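Local structure of putative sortase (Streptococcus pneumoniae, 2W1J) at residues A30-L35 against T99-G104; N37-D42 against D162-P167; V76-Y81 against Q91-L96; T108-T113 against D170-L175; M145-D150 against G191-Y196. The protein probably links pilin subunits covalently into the pilus fibre of the pneumococcus, acting as a class C sortase transpeptidase. All coordinates share one frame; numbering follows the deposited sequence. Where two conformers were deposited one is given.

Interaction 1: residues A30-L35 against T99-G104; sequences AFNDSL and TSLPIG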
# COMPACT_ATOMS: atom_id res chain seq x y z
N ALA A 30 -5.31 7.11 -15.43
CA ALA A 30 -4.47 8.05 -16.16
C ALA A 30 -3.18 8.31 -15.39
O ALA A 30 -2.10 8.39 -15.97
CB ALA A 30 -5.21 9.36 -16.40
N PHE A 31 -3.30 8.47 -14.08
CA PHE A 31 -2.13 8.67 -13.23
C PHE A 31 -1.16 7.49 -13.32
O PHE A 31 0.05 7.67 -13.48
CB PHE A 31 -2.61 8.88 -11.79
CG PHE A 31 -1.50 9.15 -10.81
CD1 PHE A 31 -0.78 8.10 -10.27
CD2 PHE A 31 -1.20 10.44 -10.42
CE1 PHE A 31 0.23 8.33 -9.35
CE2 PHE A 31 -0.18 10.68 -9.52
CZ PHE A 31 0.53 9.63 -8.98
N ASN A 32 -1.68 6.27 -13.21
CA ASN A 32 -0.83 5.09 -13.34
C ASN A 32 -0.21 4.95 -14.73
O ASN A 32 0.97 4.61 -14.86
CB ASN A 32 -1.58 3.82 -12.97
CG ASN A 32 -1.53 3.54 -11.49
OD1 ASN A 32 -1.02 4.36 -10.72
ND2 ASN A 32 -2.08 2.39 -11.07
N ASP A 33 -0.98 5.23 -15.77
CA ASP A 33 -0.48 5.06 -17.13
C ASP A 33 0.69 6.01 -17.43
O ASP A 33 1.57 5.68 -18.23
CB ASP A 33 -1.60 5.27 -18.15
CG ASP A 33 -2.64 4.17 -18.12
OD1 ASP A 33 -2.47 3.15 -17.43
OD2 ASP A 33 -3.66 4.33 -18.84
N SER A 34 0.71 7.17 -16.78
CA SER A 34 1.74 8.18 -17.02
C SER A 34 2.73 8.27 -15.86
O SER A 34 3.52 9.21 -15.79
CB SER A 34 1.13 9.56 -17.25
OG SER A 34 0.46 10.04 -16.10
N LEU A 35 2.70 7.29 -14.97
CA LEU A 35 3.50 7.35 -13.76
C LEU A 35 4.99 7.57 -14.02
O LEU A 35 5.61 6.85 -14.80
CB LEU A 35 3.33 6.05 -12.97
CG LEU A 35 4.16 5.94 -11.69
CD1 LEU A 35 3.65 6.92 -10.65
CD2 LEU A 35 4.11 4.50 -11.16
N THR A 99 5.30 4.99 -6.70
CA THR A 99 4.82 3.66 -7.09
C THR A 99 3.37 3.75 -7.59
O THR A 99 2.71 4.78 -7.43
CB THR A 99 4.98 2.61 -5.95
OG1 THR A 99 3.99 2.79 -4.92
CG2 THR A 99 6.39 2.67 -5.37
N SER A 100 2.87 2.69 -8.21
CA SER A 100 1.54 2.71 -8.80
C SER A 100 0.47 2.90 -7.72
O SER A 100 0.60 2.36 -6.61
CB SER A 100 1.25 1.38 -9.50
OG SER A 100 2.25 1.03 -10.43
N LEU A 101 -0.59 3.63 -8.06
CA LEU A 101 -1.77 3.63 -7.20
C LEU A 101 -2.36 2.22 -7.13
O LEU A 101 -2.25 1.45 -8.09
CB LEU A 101 -2.82 4.58 -7.74
CG LEU A 101 -2.41 6.05 -7.81
CD1 LEU A 101 -3.49 6.86 -8.50
CD2 LEU A 101 -2.16 6.58 -6.40
N PRO A 102 -2.99 1.89 -5.99
CA PRO A 102 -3.43 0.51 -5.75
C PRO A 102 -4.77 0.24 -6.44
O PRO A 102 -5.81 0.07 -5.79
CB PRO A 102 -3.55 0.45 -4.22
CG PRO A 102 -3.90 1.86 -3.83
CD PRO A 102 -3.11 2.73 -4.78
N ILE A 103 -4.71 0.16 -7.77
CA ILE A 103 -5.86 -0.19 -8.60
C ILE A 103 -5.57 -1.38 -9.52
O ILE A 103 -6.42 -1.79 -10.30
CB ILE A 103 -6.34 1.00 -9.44
CG1 ILE A 103 -5.25 1.45 -10.42
CG2 ILE A 103 -6.76 2.14 -8.53
CD1 ILE A 103 -5.70 2.48 -11.46
N GLY A 104 -4.37 -1.95 -9.42
CA GLY A 104 -4.01 -3.13 -10.20
C GLY A 104 -3.89 -2.87 -11.68
O GLY A 104 -3.98 -1.72 -12.13
O HOH W 1 1.52 2.31 -12.73
O HOH W 2 -3.03 0.66 -13.30

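Interaction 2: residues N37-D42 against D162-P167; sequences NVVSGD and DLLIVP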
# COMPACT_ATOMS: atom_id res chain seq x y z
N ASN A 37 7.93 6.55 -12.48
CA ASN A 37 8.13 5.44 -11.54
C ASN A 37 9.50 5.57 -10.88
O ASN A 37 10.44 4.82 -11.17
CB ASN A 37 7.97 4.10 -12.28
CG ASN A 37 7.95 2.89 -11.36
OD1 ASN A 37 8.37 1.81 -11.77
ND2 ASN A 37 7.41 3.04 -10.14
N VAL A 38 9.60 6.56 -10.00
CA VAL A 38 10.83 6.84 -9.26
C VAL A 38 10.46 6.94 -7.79
O VAL A 38 9.61 7.76 -7.42
CB VAL A 38 11.48 8.15 -9.73
CG1 VAL A 38 12.69 8.49 -8.86
CG2 VAL A 38 11.88 8.05 -11.20
N VAL A 39 11.08 6.11 -6.97
CA VAL A 39 10.68 6.05 -5.58
C VAL A 39 11.06 7.32 -4.85
O VAL A 39 12.20 7.78 -4.92
CB VAL A 39 11.24 4.81 -4.86
CG1 VAL A 39 11.10 4.96 -3.35
CG2 VAL A 39 10.49 3.57 -5.34
N SER A 40 10.07 7.91 -4.18
CA SER A 40 10.24 9.18 -3.50
C SER A 40 11.42 9.15 -2.53
O SER A 40 12.25 10.06 -2.51
CB SER A 40 8.95 9.55 -2.77
OG SER A 40 8.41 8.41 -2.10
N GLY A 41 11.51 8.09 -1.73
CA GLY A 41 12.59 7.97 -0.75
C GLY A 41 12.30 6.88 0.28
O GLY A 41 11.26 6.24 0.24
N ASP A 42 13.24 6.68 1.21
CA ASP A 42 13.03 5.75 2.32
C ASP A 42 12.10 6.40 3.33
O ASP A 42 12.44 7.43 3.90
CB ASP A 42 14.37 5.41 2.98
CG ASP A 42 14.22 4.60 4.26
OD1 ASP A 42 13.31 3.76 4.33
OD2 ASP A 42 15.07 4.77 5.16
N ASP A 162 13.68 -3.33 -6.17
CA ASP A 162 12.63 -4.33 -6.04
C ASP A 162 11.26 -3.70 -5.83
O ASP A 162 10.29 -4.43 -5.61
CB ASP A 162 12.94 -5.26 -4.88
CG ASP A 162 14.29 -5.91 -5.01
OD1 ASP A 162 14.46 -6.73 -5.93
OD2 ASP A 162 15.19 -5.59 -4.20
N LEU A 163 11.20 -2.37 -5.86
CA LEU A 163 9.96 -1.62 -5.63
C LEU A 163 9.39 -1.03 -6.90
O LEU A 163 8.36 -0.38 -6.87
CB LEU A 163 10.21 -0.50 -4.62
CG LEU A 163 10.72 -0.96 -3.25
CD1 LEU A 163 10.93 0.24 -2.34
CD2 LEU A 163 9.77 -1.97 -2.62
N LEU A 164 10.09 -1.23 -8.02
CA LEU A 164 9.71 -0.61 -9.28
C LEU A 164 8.81 -1.53 -10.10
O LEU A 164 8.73 -2.73 -9.86
CB LEU A 164 10.96 -0.26 -10.08
CG LEU A 164 11.90 0.73 -9.38
CD1 LEU A 164 13.12 0.98 -10.26
CD2 LEU A 164 11.19 2.04 -9.04
N ILE A 165 8.14 -0.96 -11.09
CA ILE A 165 7.28 -1.75 -11.97
C ILE A 165 8.09 -2.83 -12.68
O ILE A 165 9.18 -2.55 -13.18
CB ILE A 165 6.56 -0.85 -13.00
CG1 ILE A 165 5.50 0.00 -12.28
CG2 ILE A 165 5.93 -1.67 -14.11
CD1 ILE A 165 4.97 1.14 -13.14
N VAL A 166 7.54 -4.04 -12.72
CA VAL A 166 8.08 -5.10 -13.56
C VAL A 166 7.09 -5.29 -14.71
O VAL A 166 5.96 -5.69 -14.49
CB VAL A 166 8.22 -6.42 -12.77
CG1 VAL A 166 8.86 -7.49 -13.65
CG2 VAL A 166 9.03 -6.20 -11.49
N PRO A 167 7.51 -4.96 -15.94
CA PRO A 167 6.59 -5.13 -17.06
C PRO A 167 6.01 -6.55 -17.13
O PRO A 167 6.74 -7.53 -16.96
CB PRO A 167 7.48 -4.87 -18.29
CG PRO A 167 8.55 -3.98 -17.77
CD PRO A 167 8.82 -4.43 -16.36
O HOH W 3 6.53 0.82 -8.47

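Interaction 3: residues V76-Y81 against Q91-L96; sequences VDLPVY and QGAGHL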
# COMPACT_ATOMS: atom_id res chain seq x y z
N VAL A 76 -4.61 -8.43 10.19
CA VAL A 76 -4.31 -7.04 9.89
C VAL A 76 -5.39 -6.46 8.97
O VAL A 76 -5.82 -7.11 8.02
CB VAL A 76 -2.94 -6.92 9.20
CG1 VAL A 76 -2.76 -5.55 8.57
CG2 VAL A 76 -1.84 -7.21 10.19
N ASP A 77 -5.86 -5.26 9.28
CA ASP A 77 -6.69 -4.51 8.34
C ASP A 77 -6.38 -3.05 8.62
O ASP A 77 -6.80 -2.50 9.64
CB ASP A 77 -8.18 -4.82 8.51
CG ASP A 77 -8.99 -4.53 7.25
OD1 ASP A 77 -8.43 -4.01 6.25
OD2 ASP A 77 -10.21 -4.83 7.25
N LEU A 78 -5.60 -2.45 7.73
CA LEU A 78 -5.11 -1.08 7.96
C LEU A 78 -5.61 -0.14 6.89
O LEU A 78 -5.54 -0.46 5.70
CB LEU A 78 -3.59 -1.04 7.95
CG LEU A 78 -2.84 -1.62 9.14
CD1 LEU A 78 -1.35 -1.49 8.87
CD2 LEU A 78 -3.22 -0.89 10.42
N PRO A 79 -6.06 1.05 7.29
CA PRO A 79 -6.37 2.06 6.29
C PRO A 79 -5.08 2.52 5.61
O PRO A 79 -4.01 2.52 6.23
CB PRO A 79 -6.96 3.21 7.11
CG PRO A 79 -6.34 3.05 8.47
CD PRO A 79 -6.14 1.57 8.67
N VAL A 80 -5.19 2.88 4.33
CA VAL A 80 -4.04 3.33 3.55
C VAL A 80 -4.23 4.79 3.19
O VAL A 80 -5.28 5.19 2.67
CB VAL A 80 -3.89 2.50 2.24
CG1 VAL A 80 -2.75 3.03 1.40
CG2 VAL A 80 -3.70 1.02 2.55
N TYR A 81 -3.22 5.60 3.49
CA TYR A 81 -3.24 7.03 3.18
C TYR A 81 -2.19 7.34 2.13
O TYR A 81 -1.24 6.57 1.96
CB TYR A 81 -2.94 7.86 4.44
CG TYR A 81 -3.95 7.66 5.53
CD1 TYR A 81 -3.79 6.67 6.48
CD2 TYR A 81 -5.09 8.45 5.59
CE1 TYR A 81 -4.74 6.47 7.47
CE2 TYR A 81 -6.04 8.26 6.57
CZ TYR A 81 -5.86 7.27 7.50
OH TYR A 81 -6.81 7.09 8.48
N GLN A 91 -0.93 6.64 11.91
CA GLN A 91 -2.36 6.39 11.79
C GLN A 91 -2.71 5.08 11.08
O GLN A 91 -3.76 4.49 11.31
CB GLN A 91 -3.05 7.58 11.11
CG GLN A 91 -2.98 8.87 11.92
CD GLN A 91 -3.55 10.07 11.18
OE1 GLN A 91 -3.47 10.15 9.95
NE2 GLN A 91 -4.11 11.01 11.92
N GLY A 92 -1.82 4.60 10.21
CA GLY A 92 -2.10 3.40 9.43
C GLY A 92 -0.96 3.11 8.48
O GLY A 92 0.20 3.27 8.84
N ALA A 93 -1.30 2.66 7.28
CA ALA A 93 -0.31 2.41 6.24
C ALA A 93 -0.23 3.60 5.29
O ALA A 93 -1.22 4.33 5.10
CB ALA A 93 -0.65 1.14 5.46
N GLY A 94 0.93 3.79 4.68
CA GLY A 94 1.13 4.85 3.70
C GLY A 94 1.50 4.30 2.34
O GLY A 94 2.28 3.35 2.23
N HIS A 95 0.95 4.89 1.29
CA HIS A 95 1.32 4.52 -0.06
C HIS A 95 2.63 5.21 -0.44
O HIS A 95 2.77 6.43 -0.25
CB HIS A 95 0.20 4.92 -1.01
CG HIS A 95 0.57 4.74 -2.45
ND1 HIS A 95 0.99 5.78 -3.25
CD2 HIS A 95 0.62 3.62 -3.22
CE1 HIS A 95 1.27 5.31 -4.45
NE2 HIS A 95 1.06 4.01 -4.46
N LEU A 96 3.58 4.45 -0.97
CA LEU A 96 4.87 4.99 -1.35
C LEU A 96 4.78 5.79 -2.65
O LEU A 96 4.59 5.23 -3.73
CB LEU A 96 5.90 3.88 -1.47
CG LEU A 96 7.38 4.27 -1.65
CD1 LEU A 96 7.87 5.15 -0.50
CD2 LEU A 96 8.25 3.03 -1.77
O HOH W 4 -6.41 5.82 10.76

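Interaction 4: residues T108-T113 against D170-L175; sequences THAVIT and DYVTLL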
# COMPACT_ATOMS: atom_id res chain seq x y z
N THR A 108 1.95 -3.07 -13.28
CA THR A 108 1.72 -2.15 -12.18
C THR A 108 2.39 -2.69 -10.92
O THR A 108 2.51 -3.90 -10.74
CB THR A 108 0.22 -1.91 -11.91
OG1 THR A 108 -0.36 -3.09 -11.34
CG2 THR A 108 -0.52 -1.60 -13.20
N HIS A 109 2.85 -1.78 -10.06
CA HIS A 109 3.48 -2.20 -8.79
C HIS A 109 3.27 -1.10 -7.75
O HIS A 109 3.91 -0.05 -7.80
CB HIS A 109 4.97 -2.47 -8.97
CG HIS A 109 5.62 -3.15 -7.80
ND1 HIS A 109 6.93 -3.57 -7.82
CD2 HIS A 109 5.13 -3.53 -6.59
CE1 HIS A 109 7.23 -4.14 -6.67
NE2 HIS A 109 6.15 -4.14 -5.91
N ALA A 110 2.33 -1.36 -6.85
CA ALA A 110 2.04 -0.46 -5.74
C ALA A 110 2.78 -0.92 -4.50
O ALA A 110 2.85 -2.12 -4.24
CB ALA A 110 0.54 -0.44 -5.47
N VAL A 111 3.30 0.03 -3.73
CA VAL A 111 4.00 -0.30 -2.49
C VAL A 111 3.29 0.37 -1.33
O VAL A 111 2.97 1.56 -1.37
CB VAL A 111 5.48 0.11 -2.56
CG1 VAL A 111 6.19 -0.20 -1.24
CG2 VAL A 111 6.18 -0.59 -3.73
N ILE A 112 2.99 -0.43 -0.31
CA ILE A 112 2.23 -0.01 0.86
C ILE A 112 3.12 -0.23 2.09
O ILE A 112 3.65 -1.33 2.26
CB ILE A 112 0.90 -0.79 0.99
CG1 ILE A 112 0.01 -0.57 -0.25
CG2 ILE A 112 0.16 -0.39 2.28
CD1 ILE A 112 -1.27 -1.37 -0.23
N THR A 113 3.28 0.81 2.90
CA THR A 113 4.29 0.89 3.95
C THR A 113 3.64 0.99 5.33
O THR A 113 2.66 1.72 5.49
CB THR A 113 5.07 2.20 3.76
OG1 THR A 113 5.46 2.34 2.39
CG2 THR A 113 6.28 2.27 4.67
N ASP A 170 1.51 -7.69 -12.17
CA ASP A 170 0.64 -6.87 -11.34
C ASP A 170 1.01 -7.23 -9.90
O ASP A 170 0.60 -8.28 -9.39
CB ASP A 170 -0.83 -7.24 -11.65
CG ASP A 170 -1.86 -6.46 -10.84
OD1 ASP A 170 -1.52 -5.84 -9.81
OD2 ASP A 170 -3.06 -6.49 -11.25
N TYR A 171 1.81 -6.37 -9.27
CA TYR A 171 2.41 -6.64 -7.95
C TYR A 171 1.97 -5.60 -6.92
O TYR A 171 1.79 -4.42 -7.24
CB TYR A 171 3.93 -6.56 -8.05
CG TYR A 171 4.65 -7.72 -8.70
CD1 TYR A 171 4.39 -9.04 -8.33
CD2 TYR A 171 5.68 -7.49 -9.62
CE1 TYR A 171 5.11 -10.10 -8.90
CE2 TYR A 171 6.40 -8.54 -10.18
CZ TYR A 171 6.11 -9.84 -9.81
OH TYR A 171 6.83 -10.87 -10.38
N VAL A 172 1.85 -6.04 -5.67
CA VAL A 172 1.83 -5.13 -4.53
C VAL A 172 2.89 -5.63 -3.56
O VAL A 172 2.95 -6.83 -3.26
CB VAL A 172 0.44 -5.09 -3.84
CG1 VAL A 172 0.52 -4.36 -2.51
CG2 VAL A 172 -0.58 -4.43 -4.76
N THR A 173 3.73 -4.72 -3.09
CA THR A 173 4.70 -5.04 -2.05
C THR A 173 4.33 -4.32 -0.76
O THR A 173 4.01 -3.12 -0.76
CB THR A 173 6.14 -4.66 -2.49
OG1 THR A 173 6.51 -5.49 -3.60
CG2 THR A 173 7.15 -4.84 -1.35
N LEU A 174 4.35 -5.08 0.33
CA LEU A 174 4.18 -4.57 1.68
C LEU A 174 5.57 -4.39 2.27
O LEU A 174 6.39 -5.31 2.28
CB LEU A 174 3.33 -5.55 2.49
CG LEU A 174 2.05 -6.02 1.79
CD1 LEU A 174 1.32 -7.00 2.69
CD2 LEU A 174 1.16 -4.85 1.45
N LEU A 175 5.83 -3.16 2.73
CA LEU A 175 7.16 -2.71 3.12
C LEU A 175 7.20 -2.32 4.60
O LEU A 175 6.37 -1.53 5.04
CB LEU A 175 7.53 -1.50 2.26
CG LEU A 175 8.77 -0.68 2.60
CD1 LEU A 175 10.01 -1.55 2.44
CD2 LEU A 175 8.88 0.56 1.73
O HOH W 5 -0.24 -3.15 -8.63

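Interaction 5: residues M145-D150 against G191-Y196; sequences MAYQVD and GHRIPY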
# COMPACT_ATOMS: atom_id res chain seq x y z
N MET A 145 -9.16 -6.35 -4.39
CA MET A 145 -8.20 -7.07 -5.23
C MET A 145 -7.41 -8.06 -4.38
O MET A 145 -6.90 -7.69 -3.32
CB MET A 145 -7.22 -6.09 -5.87
CG MET A 145 -7.91 -5.00 -6.69
SD MET A 145 -6.74 -3.94 -7.55
CE MET A 145 -5.84 -3.21 -6.17
N ALA A 146 -7.27 -9.29 -4.86
CA ALA A 146 -6.53 -10.31 -4.16
C ALA A 146 -5.11 -10.45 -4.70
O ALA A 146 -4.89 -10.45 -5.91
CB ALA A 146 -7.26 -11.65 -4.25
N TYR A 147 -4.18 -10.63 -3.77
CA TYR A 147 -2.77 -10.86 -4.07
C TYR A 147 -2.27 -12.09 -3.32
O TYR A 147 -2.75 -12.38 -2.22
CB TYR A 147 -1.93 -9.62 -3.71
CG TYR A 147 -2.18 -8.48 -4.67
CD1 TYR A 147 -3.28 -7.64 -4.53
CD2 TYR A 147 -1.34 -8.30 -5.77
CE1 TYR A 147 -3.52 -6.63 -5.47
CE2 TYR A 147 -1.58 -7.31 -6.71
CZ TYR A 147 -2.67 -6.47 -6.55
OH TYR A 147 -2.94 -5.48 -7.48
N GLN A 148 -1.29 -12.77 -3.90
CA GLN A 148 -0.71 -13.96 -3.28
C GLN A 148 0.80 -13.76 -3.16
O GLN A 148 1.48 -13.47 -4.14
CB GLN A 148 -1.03 -15.19 -4.12
CG GLN A 148 -0.45 -16.48 -3.58
CD GLN A 148 -0.81 -17.64 -4.49
OE1 GLN A 148 -1.95 -17.76 -4.94
NE2 GLN A 148 0.16 -18.49 -4.79
N VAL A 149 1.31 -13.90 -1.94
CA VAL A 149 2.74 -13.67 -1.69
C VAL A 149 3.57 -14.64 -2.52
O VAL A 149 3.36 -15.86 -2.47
CB VAL A 149 3.07 -13.83 -0.20
CG1 VAL A 149 4.57 -13.67 0.02
CG2 VAL A 149 2.25 -12.84 0.61
N ASP A 150 4.54 -14.10 -3.26
CA ASP A 150 5.47 -14.94 -4.03
C ASP A 150 6.95 -14.70 -3.74
O ASP A 150 7.79 -15.47 -4.19
CB ASP A 150 5.20 -14.84 -5.54
CG ASP A 150 5.80 -13.58 -6.18
OD1 ASP A 150 5.96 -12.58 -5.50
OD2 ASP A 150 6.14 -13.60 -7.39
N GLY A 191 3.37 -9.65 -3.32
CA GLY A 191 2.34 -10.54 -3.86
C GLY A 191 2.02 -10.22 -5.31
O GLY A 191 2.12 -9.06 -5.72
N HIS A 192 1.65 -11.25 -6.08
CA HIS A 192 1.11 -11.04 -7.42
C HIS A 192 -0.40 -11.14 -7.39
O HIS A 192 -0.98 -11.86 -6.59
CB HIS A 192 1.71 -12.00 -8.46
CG HIS A 192 1.49 -13.45 -8.17
ND1 HIS A 192 0.29 -14.10 -8.35
CD2 HIS A 192 2.36 -14.38 -7.72
CE1 HIS A 192 0.42 -15.38 -8.01
NE2 HIS A 192 1.67 -15.57 -7.62
N ARG A 193 -1.03 -10.41 -8.31
CA ARG A 193 -2.47 -10.38 -8.42
C ARG A 193 -3.00 -11.77 -8.78
O ARG A 193 -2.40 -12.46 -9.62
CB ARG A 193 -2.84 -9.38 -9.50
CG ARG A 193 -4.33 -9.15 -9.68
CD ARG A 193 -4.93 -8.30 -8.58
NE ARG A 193 -6.36 -8.07 -8.83
CZ ARG A 193 -6.84 -7.15 -9.65
NH1 ARG A 193 -6.00 -6.32 -10.29
NH2 ARG A 193 -8.15 -7.03 -9.83
N ILE A 194 -4.10 -12.18 -8.15
CA ILE A 194 -4.79 -13.42 -8.51
C ILE A 194 -6.28 -13.15 -8.68
O ILE A 194 -6.80 -12.15 -8.19
CB ILE A 194 -4.58 -14.52 -7.44
CG1 ILE A 194 -5.16 -14.11 -6.08
CG2 ILE A 194 -3.11 -14.90 -7.35
CD1 ILE A 194 -5.15 -15.23 -5.03
N PRO A 195 -6.99 -14.04 -9.36
CA PRO A 195 -8.42 -13.78 -9.55
C PRO A 195 -9.18 -13.80 -8.24
O PRO A 195 -8.82 -14.51 -7.29
CB PRO A 195 -8.87 -14.92 -10.46
CG PRO A 195 -7.65 -15.29 -11.22
CD PRO A 195 -6.52 -15.14 -10.22
N TYR A 196 -10.25 -13.00 -8.19
CA TYR A 196 -11.08 -12.87 -7.00
C TYR A 196 -12.49 -12.57 -7.46
O TYR A 196 -12.70 -11.66 -8.25
CB TYR A 196 -10.60 -11.68 -6.17
CG TYR A 196 -11.43 -11.39 -4.94
CD1 TYR A 196 -11.23 -12.11 -3.77
CD2 TYR A 196 -12.39 -10.39 -4.94
CE1 TYR A 196 -11.98 -11.86 -2.63
CE2 TYR A 196 -13.14 -10.12 -3.80
CZ TYR A 196 -12.93 -10.86 -2.65
OH TYR A 196 -13.67 -10.61 -1.52
O HOH W 6 -8.11 -9.86 -7.54

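Interaction 1: residues A30-L35 against T99-G104
Two direct hydrogen bonds join the segments, both made by the carboxamide of Asn32 to the backbone of Leu101. OD1 of Asn32 accepts from the Leu101 N-H at 2.8 Å on a lone pair in the carbonyl plane, while ND2 of Asn32 donates to Leu101 O at 3.1 Å, almost straight at 172° and within the plane of the amide. A chi2 of 6° sets the flat group so that it pairs with this one residue as a neighbouring strand would. Leu101 O also receives Ile103 N, the bond that closes an inverse gamma turn centred on Pro102.

Water extends the polar part on two sides. One molecule accepts from Asn32 ND2 at 3.0 Å and donates to Gly104 O; another donates to Asn32 O and meets Ser100 OG, which is itself bonded to the backbone N of His109.

Van der Waals contacts complete the joint. In the apolar pair, the Phe31 ring, with CG anti to the backbone N, crosses Leu101 at about a right angle, and its CD1 lies 3.5 Å from Leu101 CD1. Ile103 and Asn32 meet tip to tip, CG1 3.4 Å from ND2, and Leu35 CD2 rests 3.7 Å from Ser100 N. The contact lays the last turn of helix 18-33 and the residues after it on the loop that connects strands 93-95 and 108-113 of the sortase fold.

Interaction 2: residues N37-D42 against D162-P167
Neither 37-42 nor 162-167 forms regular structure, and the two backbones come closest, CA to CA, at Asn37 and Leu164, 6.6 Å apart. Contact is confined to Asn37 and Val39 on one side and Leu163, Leu164 and Ile165 on the other, so the loop that follows helix 18-33 touches the one leading into strand 170-178 over a short length.

Asn37 carries the polar half. With CG anti to its backbone N (chi1 -171°), its amide reaches across and OD1 takes the Ile165 N-H at 2.9 Å. The bond is nearly straight, 173° at the hydrogen, and lies in the carbonyl plane on a lone pair. Ile165 CG1 crosses obliquely, 3.4 Å from the same Asn37 OD1. At the other end of the amide, ND2 of Asn37 donates to a water at 2.9 Å, which in turn donates to Leu163 O; ND2 is also bonded to Gly98 O.

Val39 supplies the apolar half through one branch. Its CG2, anti to the carbonyl carbon, lies 4.1 Å from both Leu163 CB and Leu164 CD2. The latter methyl also sits 3.6 Å from Asn37 O.

With OD1 accepting from one loop and ND2 donating both to water and to Gly98, the two ends of the amide are told apart and its flip is fixed; a single side chain thus ties together three irregular parts of the chain.

Interaction 3: residues V76-Y81 against Q91-L96
Three backbone hydrogen bonds run between strand 76-81 and the parallel strand 93-95. Ala93 N donates to Pro79 O at 2.9 Å, its own carbonyl receives Tyr81 N, and His95 N closes on Tyr81 O at 2.8 Å. The carbonyls of Pro79 and Tyr81 are met nearly along their C=O axes; Tyr81 N approaches Ala93 O in the carbonyl plane. Contacts of the CA-H...O type add to two of these acceptors, from Val80 CA to Ala93 O and from Gly94 CA to Tyr81 O.

Pro79 has no N-H to give, and Gly92 lies where a CB would clash with Pro79 O. Helix 86-91 ends just before this glycine, completing a beta-alpha-beta crossover.

Tyr81 sends its ring back over the helix end, where Gln91 OE1 lies over one face and Gln91 CB is 4.2 Å from Tyr81 CE1. Its hydroxyl is bonded to Arg65 and, at 2.6 Å from OH, to a water that donates to Gln91 O. On the other sheet face Val80 CG2 meets Ala93 CB at 4.2 Å.

Both His95 ring nitrogens are paired, ND1 with the Tyr56 hydroxyl and NE2 with Ser100 O. A carbonyl partner at NE2 implies that this nitrogen probably bears a proton.

Interaction 4: residues T108-T113 against D170-L175
Five backbone hydrogen bonds hold strands 108-113 and 170-175 parallel, in register from Thr108 beside Asp170 to Thr113 beside Leu175. The first, Tyr171 N to Thr108 O at 3.0 Å, is straight at 175° although the donor stands above the carbonyl plane; Thr173 N and Ile112 N approach Ala110 O and Thr173 O nearly along the C=O axes. Where the strands begin, a water donates to Thr108 OG1 and Tyr171 O, 2.7 Å from the former, and Thr108 OG1 is also bonded to Gly105 O.

A side-chain hydrogen bond lies on the face bearing His109, Tyr171 and Thr173. His109 CG is anti to its backbone N, which lets NE2 meet Thr173 OG1 at 2.7 Å; ND1 is bonded to Leu164 O. The strands are central in the sortase beta barrel, and Thr173, Leu174 and Leu175 open the TLXTC signature whose cysteine is the nucleophile in this family.

Aromatic contacts share that face. Tyr171 CB makes a CH-pi contact over the His109 ring, offset toward its rim, 3.8 Å from the centroid, and the two rings form an edge-to-face pair, Tyr171 giving the edge, planes 59° apart. Arg190 makes a cation-pi contact with the Tyr171 ring.

Apolar packing lines both faces. Val111 CG1 touches Leu175 CB at 4.0 Å beyond Thr173, while on the other side Ile112 CD1 meets Val172 CG1 at 4.2 Å.

Interaction 5: residues M145-D150 against G191-Y196
Tyr147 and Arg193 form the tight part of this antiparallel pairing, their CA atoms 4.4 Å apart in a non-hydrogen-bonded pair. The Arg193 chain, anti at chi1 and bent at chi2 (75°), runs over the phenol, its CD 4.0 Å from the ring centroid in a CH-pi contact. Beyond it the guanidinium lies with one face against Met145, whose CG is 3.7 Å from Arg193 NH2. Val149 and Gly191 come closer still, CA to CA 3.8 Å; a CB on Gly191 would press on both Tyr147 CB and Gln148 O. Gln148 and His192 exchange two backbone bonds, the one from Gln148 N to His192 O being 2.9 Å. Ile194 N gives Ala146 O a straighter one, 2.9 Å at 171°, from above the carbonyl plane.

The face of Ala146, Gln148 and Ile194 is packed but nearer solvent: Ala146 CB sits 3.7 Å from Ile194 CG1, and Ile194 CG2 rests on Gln148 CB. The loose side lies where the strands part toward the exposed Pro195 and Tyr196; there a water accepts from Ala146 N and Arg193 NE and donates to Ile194 O, linking the two strands.

Charges leave the contact: Arg193 pairs with Asp170, which also binds the Tyr147 hydroxyl, and Asp150 pairs with Arg190. Arg193 thus joins a salt bridge at its tip to apolar packing along its stem, and Asp170, with these among its partners, is probably kept ionised.

Overall arrangement
Interactions 3 and 4 are the buried core: both pair parallel strands of one sheet, where backbone bonds prevail, though interaction 4 also carries a polar and aromatic face at His109; strands 93-95 and 108-113 join them directly. Interaction 5 lies in the same sheet, its strand 185-194 beside strand 170-178, but is antiparallel, partly solvent-facing and richer in charge; Asp170 ties it to interaction 4. Interactions 1 and 2 lie about 12 Å apart, centre to centre, at the periphery, where asparagine amides and waters replace strand pairing. Both attach the N-terminal part to loops of the sheet: Ser100 and Thr99 carry interaction 1 to strand 108-113, and Leu164 carries interaction 2 to His109. Interaction 5 touches neither interaction 2 nor interaction 3.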